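6-phospho-alpha-glucosidase (Merdibacter massiliensis, PDB 6VC6) probably hydrolyses 6-phosphorylated alpha-glucosides, as a family 4 glycoside hydrolase that binds NAD and manganese. Local coordinates at residues 122-131 / 151-160. Numbering follows the deposited sequence.
Sequences SCVDMIESIH and IVAEALRREF. With NAD (nicotinamide-adenine-dinucleotide), chain G.
His131 and Glu159 form the one hydrogen bond between segments 122-131 and 151-160: NE2 of His131 donates to OE2 of Glu159 over 2.9 Å. The oxygen lies in the imidazole plane, but the carboxylate is turned 81° from the ring and is met from above its own plane. The hydroxyl of Tyr399, on helix 378-400, is hydrogen-bonded to OE1 of the same carboxylate.

Aromatic packing continues from this bond. Phe160, the first residue beyond its helix, turns an edge to the imidazole face, placing CZ 3.7 Å above the centre of the His131 ring. One face of the phenyl ring receives CG2 of Ile130 in a CH-pi contact, 3.8 Å from the ring centroid; the opposite face is lined by CG of Glu159.

The remainder is apolar. Ile127 lays its CG2 methyl, directed away from its own amide nitrogen, 3.6 Å from CG of Glu159, while its CG1 branch slides past CD2 of Leu156. Met126, a selenomethionine whose chain bends at chi2 and chi3, meets CG1 of Val152 with CG and CD1 of Leu156 with CE, crossing both side chains at about right angles. SG of Cys123 reaches CB of Ala155 at 3.7 Å and also touches CG2 of Ile151.

A leucine in place of His131 is likely to leave OE2 of Glu159 without this donor and the edge of Phe160 without a flat ring to pack against.

The helices, crossing at -48°, pack beside strands 80-83 and 141-144 of the Rossmann-type domain. From helix 113-136 Asp125 OD2 accepts a hydrogen bond from N6A of NAD at 3.0 Å. Mostly apolar, with the His131-Glu159 bond as its polar element, the interface joins this cofactor-contacting helix to helix 149-159.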
loop_
_atom_site.group_PDB
_atom_site.type_symbol
_atom_site.label_atom_id
_atom_site.label_comp_id
_atom_site.label_asym_id
_atom_site.label_seq_id
_atom_site.Cartn_x
_atom_site.Cartn_y
_atom_site.Cartn_z
ATOM N N SER A 122 2.001 9.749 8.379
ATOM C CA SER A 122 2.880 9.357 7.282
ATOM C C SER A 122 3.406 10.574 6.530
ATOM O O SER A 122 4.561 10.581 6.091
ATOM C CB SER A 122 2.145 8.411 6.335
ATOM O OG SER A 122 1.877 7.172 6.967
ATOM N N CYS A 123 2.577 11.610 6.372
ATOM C CA CYS A 123 3.032 12.827 5.702
ATOM C C CYS A 123 4.260 13.410 6.388
ATOM O O CYS A 123 5.221 13.814 5.722
ATOM C CB CYS A 123 1.908 13.863 5.664
ATOM S SG CYS A 123 0.589 13.515 4.487
ATOM N N VAL A 124 4.247 13.455 7.721
ATOM C CA VAL A 124 5.367 14.023 8.464
ATOM C C VAL A 124 6.614 13.162 8.296
ATOM O O VAL A 124 7.701 13.665 7.995
ATOM C CB VAL A 124 4.991 14.188 9.948
ATOM C CG1 VAL A 124 6.213 14.567 10.771
ATOM C CG2 VAL A 124 3.889 15.225 10.104
ATOM N N ASP A 125 6.471 11.847 8.478
ATOM C CA ASP A 125 7.636 10.970 8.499
ATOM C C ASP A 125 8.149 10.640 7.101
ATOM O O ASP A 125 9.355 10.430 6.929
ATOM C CB ASP A 125 7.308 9.683 9.257
ATOM C CG ASP A 125 7.338 9.867 10.764
ATOM O OD1 ASP A 125 7.303 11.028 11.225
ATOM O OD2 ASP A 125 7.395 8.851 11.487
HETATM N N MSE A 126 7.275 10.559 6.111
HETATM C CA MSE A 126 7.704 10.277 4.754
HETATM C C MSE A 126 8.484 11.430 4.154
HETATM O O MSE A 126 9.516 11.186 3.547
HETATM C CB MSE A 126 6.547 9.925 3.834
HETATM C CG MSE A 126 5.997 8.515 3.986
HETATM SE SE MSE A 126 7.233 7.093 3.481
HETATM C CE MSE A 126 7.559 7.570 1.630
ATOM N N ILE A 127 8.016 12.661 4.307
ATOM C CA ILE A 127 8.708 13.833 3.781
ATOM C C ILE A 127 10.049 14.021 4.482
ATOM O O ILE A 127 11.052 14.383 3.852
ATOM C CB ILE A 127 7.808 15.077 3.908
ATOM C CG1 ILE A 127 6.662 14.994 2.897
ATOM C CG2 ILE A 127 8.611 16.355 3.717
ATOM C CD1 ILE A 127 5.639 16.091 3.033
ATOM N N GLU A 128 10.093 13.761 5.791
ATOM C CA GLU A 128 11.357 13.837 6.517
ATOM C C GLU A 128 12.339 12.780 6.026
ATOM O O GLU A 128 13.545 13.039 5.927
ATOM C CB GLU A 128 11.105 13.682 8.017
ATOM C CG GLU A 128 12.335 13.886 8.887
ATOM C CD GLU A 128 12.126 13.403 10.311
ATOM O OE1 GLU A 128 11.711 12.238 10.491
ATOM O OE2 GLU A 128 12.372 14.189 11.250
ATOM N N SER A 129 11.841 11.585 5.705
ATOM C CA SER A 129 12.728 10.497 5.307
ATOM C C SER A 129 13.272 10.703 3.898
ATOM O O SER A 129 14.453 10.443 3.641
ATOM C CB SER A 129 11.996 9.160 5.409
ATOM O OG SER A 129 12.843 8.092 5.020
ATOM N N ILE A 130 12.428 11.161 2.970
ATOM C CA ILE A 130 12.881 11.366 1.597
ATOM C C ILE A 130 13.937 12.463 1.541
ATOM O O ILE A 130 14.910 12.368 0.783
ATOM C CB ILE A 130 11.688 11.679 0.676
ATOM C CG1 ILE A 130 10.643 10.562 0.748
ATOM C CG2 ILE A 130 12.164 11.890 -0.760
ATOM C CD1 ILE A 130 10.785 9.498 -0.318
ATOM N N HIS A 131 13.766 13.519 2.344
ATOM C CA HIS A 131 14.763 14.584 2.383
ATOM C C HIS A 131 16.122 14.048 2.814
ATOM O O HIS A 131 17.159 14.466 2.286
ATOM C CB HIS A 131 14.304 15.700 3.321
ATOM C CG HIS A 131 13.385 16.691 2.677
ATOM N ND1 HIS A 131 13.716 17.377 1.528
ATOM C CD2 HIS A 131 12.146 17.113 3.022
ATOM C CE1 HIS A 131 12.720 18.178 1.193
ATOM N NE2 HIS A 131 11.755 18.037 2.084
ATOM N N ILE A 151 -2.699 9.144 0.177
ATOM C CA ILE A 151 -2.378 10.395 0.858
ATOM C C ILE A 151 -0.889 10.699 0.745
ATOM O O ILE A 151 -0.492 11.855 0.553
ATOM C CB ILE A 151 -2.837 10.332 2.327
ATOM C CG1 ILE A 151 -4.360 10.204 2.400
ATOM C CG2 ILE A 151 -2.364 11.559 3.094
ATOM C CD1 ILE A 151 -4.871 9.748 3.746
ATOM N N VAL A 152 -0.044 9.671 0.854
ATOM C CA VAL A 152 1.399 9.880 0.769
ATOM C C VAL A 152 1.785 10.389 -0.615
ATOM O O VAL A 152 2.602 11.310 -0.748
ATOM C CB VAL A 152 2.152 8.585 1.127
ATOM C CG1 VAL A 152 3.636 8.731 0.829
ATOM C CG2 VAL A 152 1.934 8.232 2.589
ATOM N N ALA A 153 1.200 9.807 -1.665
ATOM C CA ALA A 153 1.527 10.231 -3.024
ATOM C C ALA A 153 1.136 11.684 -3.262
ATOM O O ALA A 153 1.852 12.424 -3.948
ATOM C CB ALA A 153 0.841 9.318 -4.039
ATOM N N GLU A 154 0.002 12.111 -2.702
ATOM C CA GLU A 154 -0.425 13.496 -2.870
ATOM C C GLU A 154 0.517 14.456 -2.153
ATOM O O GLU A 154 0.859 15.516 -2.690
ATOM C CB GLU A 154 -1.860 13.665 -2.367
ATOM C CG GLU A 154 -2.299 15.110 -2.179
ATOM C CD GLU A 154 -2.423 15.871 -3.488
ATOM O OE1 GLU A 154 -2.472 15.227 -4.558
ATOM O OE2 GLU A 154 -2.477 17.118 -3.444
ATOM N N ALA A 155 0.954 14.098 -0.943
ATOM C CA ALA A 155 1.882 14.956 -0.213
ATOM C C ALA A 155 3.251 14.988 -0.882
ATOM O O ALA A 155 3.902 16.039 -0.925
ATOM C CB ALA A 155 2.003 14.488 1.237
ATOM N N LEU A 156 3.705 13.849 -1.410
ATOM C CA LEU A 156 4.998 13.813 -2.085
ATOM C C LEU A 156 4.952 14.536 -3.426
ATOM O O LEU A 156 5.984 15.029 -3.897
ATOM C CB LEU A 156 5.454 12.366 -2.274
ATOM C CG LEU A 156 5.772 11.597 -0.990
ATOM C CD1 LEU A 156 6.371 10.235 -1.306
ATOM C CD2 LEU A 156 6.702 12.402 -0.091
ATOM N N ARG A 157 3.774 14.606 -4.050
ATOM C CA ARG A 157 3.635 15.378 -5.282
ATOM C C ARG A 157 3.918 16.854 -5.038
ATOM O O ARG A 157 4.543 17.522 -5.871
ATOM C CB ARG A 157 2.231 15.187 -5.860
ATOM C CG ARG A 157 1.937 16.041 -7.083
ATOM C CD ARG A 157 0.459 16.006 -7.446
ATOM N NE ARG A 157 -0.363 16.757 -6.500
ATOM C CZ ARG A 157 -0.516 18.078 -6.528
ATOM N NH1 ARG A 157 0.102 18.801 -7.453
ATOM N NH2 ARG A 157 -1.285 18.679 -5.631
ATOM N N ARG A 158 3.474 17.379 -3.894
ATOM C CA ARG A 158 3.699 18.785 -3.582
ATOM C C ARG A 158 5.117 19.035 -3.085
ATOM O O ARG A 158 5.739 20.038 -3.454
ATOM C CB ARG A 158 2.687 19.260 -2.538
ATOM C CG ARG A 158 1.231 19.060 -2.926
ATOM C CD ARG A 158 0.323 19.873 -2.020
ATOM N NE ARG A 158 -1.074 19.461 -2.114
ATOM C CZ ARG A 158 -2.058 20.009 -1.409
ATOM N NH1 ARG A 158 -1.797 20.989 -0.554
ATOM N NH2 ARG A 158 -3.304 19.573 -1.552
ATOM N N GLU A 159 5.644 18.138 -2.248
ATOM C CA GLU A 159 6.951 18.373 -1.641
ATOM C C GLU A 159 8.077 18.207 -2.655
ATOM O O GLU A 159 9.068 18.944 -2.614
ATOM C CB GLU A 159 7.156 17.434 -0.455
ATOM C CG GLU A 159 8.436 17.692 0.326
ATOM C CD GLU A 159 8.371 18.962 1.151
ATOM O OE1 GLU A 159 7.276 19.293 1.653
ATOM O OE2 GLU A 159 9.416 19.629 1.299
ATOM N N PHE A 160 7.947 17.247 -3.568
ATOM C CA PHE A 160 8.981 16.945 -4.557
ATOM C C PHE A 160 8.372 16.990 -5.952
ATOM O O PHE A 160 8.184 15.952 -6.600
ATOM C CB PHE A 160 9.622 15.587 -4.273
ATOM C CG PHE A 160 10.099 15.429 -2.858
ATOM C CD1 PHE A 160 11.320 15.950 -2.461
ATOM C CD2 PHE A 160 9.324 14.764 -1.920
ATOM C CE1 PHE A 160 11.761 15.809 -1.159
ATOM C CE2 PHE A 160 9.760 14.619 -0.616
ATOM C CZ PHE A 160 10.980 15.144 -0.234
HETATM P PA NAD G . 5.251 -2.777 11.174
HETATM O O1A NAD G . 5.431 -4.256 11.418
HETATM O O2A NAD G . 4.918 -1.859 12.324
HETATM O O5B NAD G . 6.573 -2.214 10.453
HETATM C C5B NAD G . 6.828 -0.815 10.399
HETATM C C4B NAD G . 8.312 -0.562 10.605
HETATM O O4B NAD G . 8.653 0.744 10.133
HETATM C C3B NAD G . 8.663 -0.619 12.083
HETATM O O3B NAD G . 9.768 -1.505 12.276
HETATM C C2B NAD G . 9.075 0.790 12.448
HETATM O O2B NAD G . 10.183 0.775 13.352
HETATM C C1B NAD G . 9.464 1.396 11.111
HETATM N N9A NAD G . 9.262 2.865 11.091
HETATM C C8A NAD G . 8.213 3.548 11.590
HETATM N N7A NAD G . 8.369 4.884 11.401
HETATM C C5A NAD G . 9.545 5.070 10.772
HETATM C C6A NAD G . 10.325 6.227 10.272
HETATM N N6A NAD G . 9.867 7.494 10.410
HETATM N N1A NAD G . 11.511 5.975 9.673
HETATM C C2A NAD G . 11.981 4.721 9.527
HETATM N N3A NAD G . 11.328 3.628 9.957
HETATM C C4A NAD G . 10.130 3.736 10.577
HETATM O O3 NAD G . 4.146 -2.561 10.023
HETATM P PN NAD G . 3.785 -3.695 8.942
HETATM O O1N NAD G . 2.462 -4.316 9.327
HETATM O O2N NAD G . 4.995 -4.563 8.690
HETATM O O5D NAD G . 3.547 -2.770 7.650
HETATM C C5D NAD G . 4.659 -2.267 6.914
HETATM C C4D NAD G . 4.159 -1.180 5.975
HETATM O O4D NAD G . 3.881 -1.735 4.687
HETATM C C3D NAD G . 2.859 -0.582 6.494
HETATM O O3D NAD G . 2.943 0.843 6.426
HETATM C C2D NAD G . 1.806 -1.051 5.517
HETATM O O2D NAD G . 0.781 -0.070 5.350
HETATM C C1D NAD G . 2.620 -1.230 4.250
HETATM N N1N NAD G . 1.969 -2.113 3.285
HETATM C C2N NAD G . 1.557 -1.559 2.144
HETATM C C3N NAD G . 0.931 -2.313 1.168
HETATM C C7N NAD G . 0.486 -1.637 -0.094
HETATM O O7N NAD G . -0.270 -2.221 -0.853
HETATM N N7N NAD G . 0.924 -0.404 -0.344
HETATM C C4N NAD G . 0.742 -3.673 1.378
HETATM C C5N NAD G . 1.176 -4.228 2.577
HETATM C C6N NAD G . 1.800 -3.420 3.524
#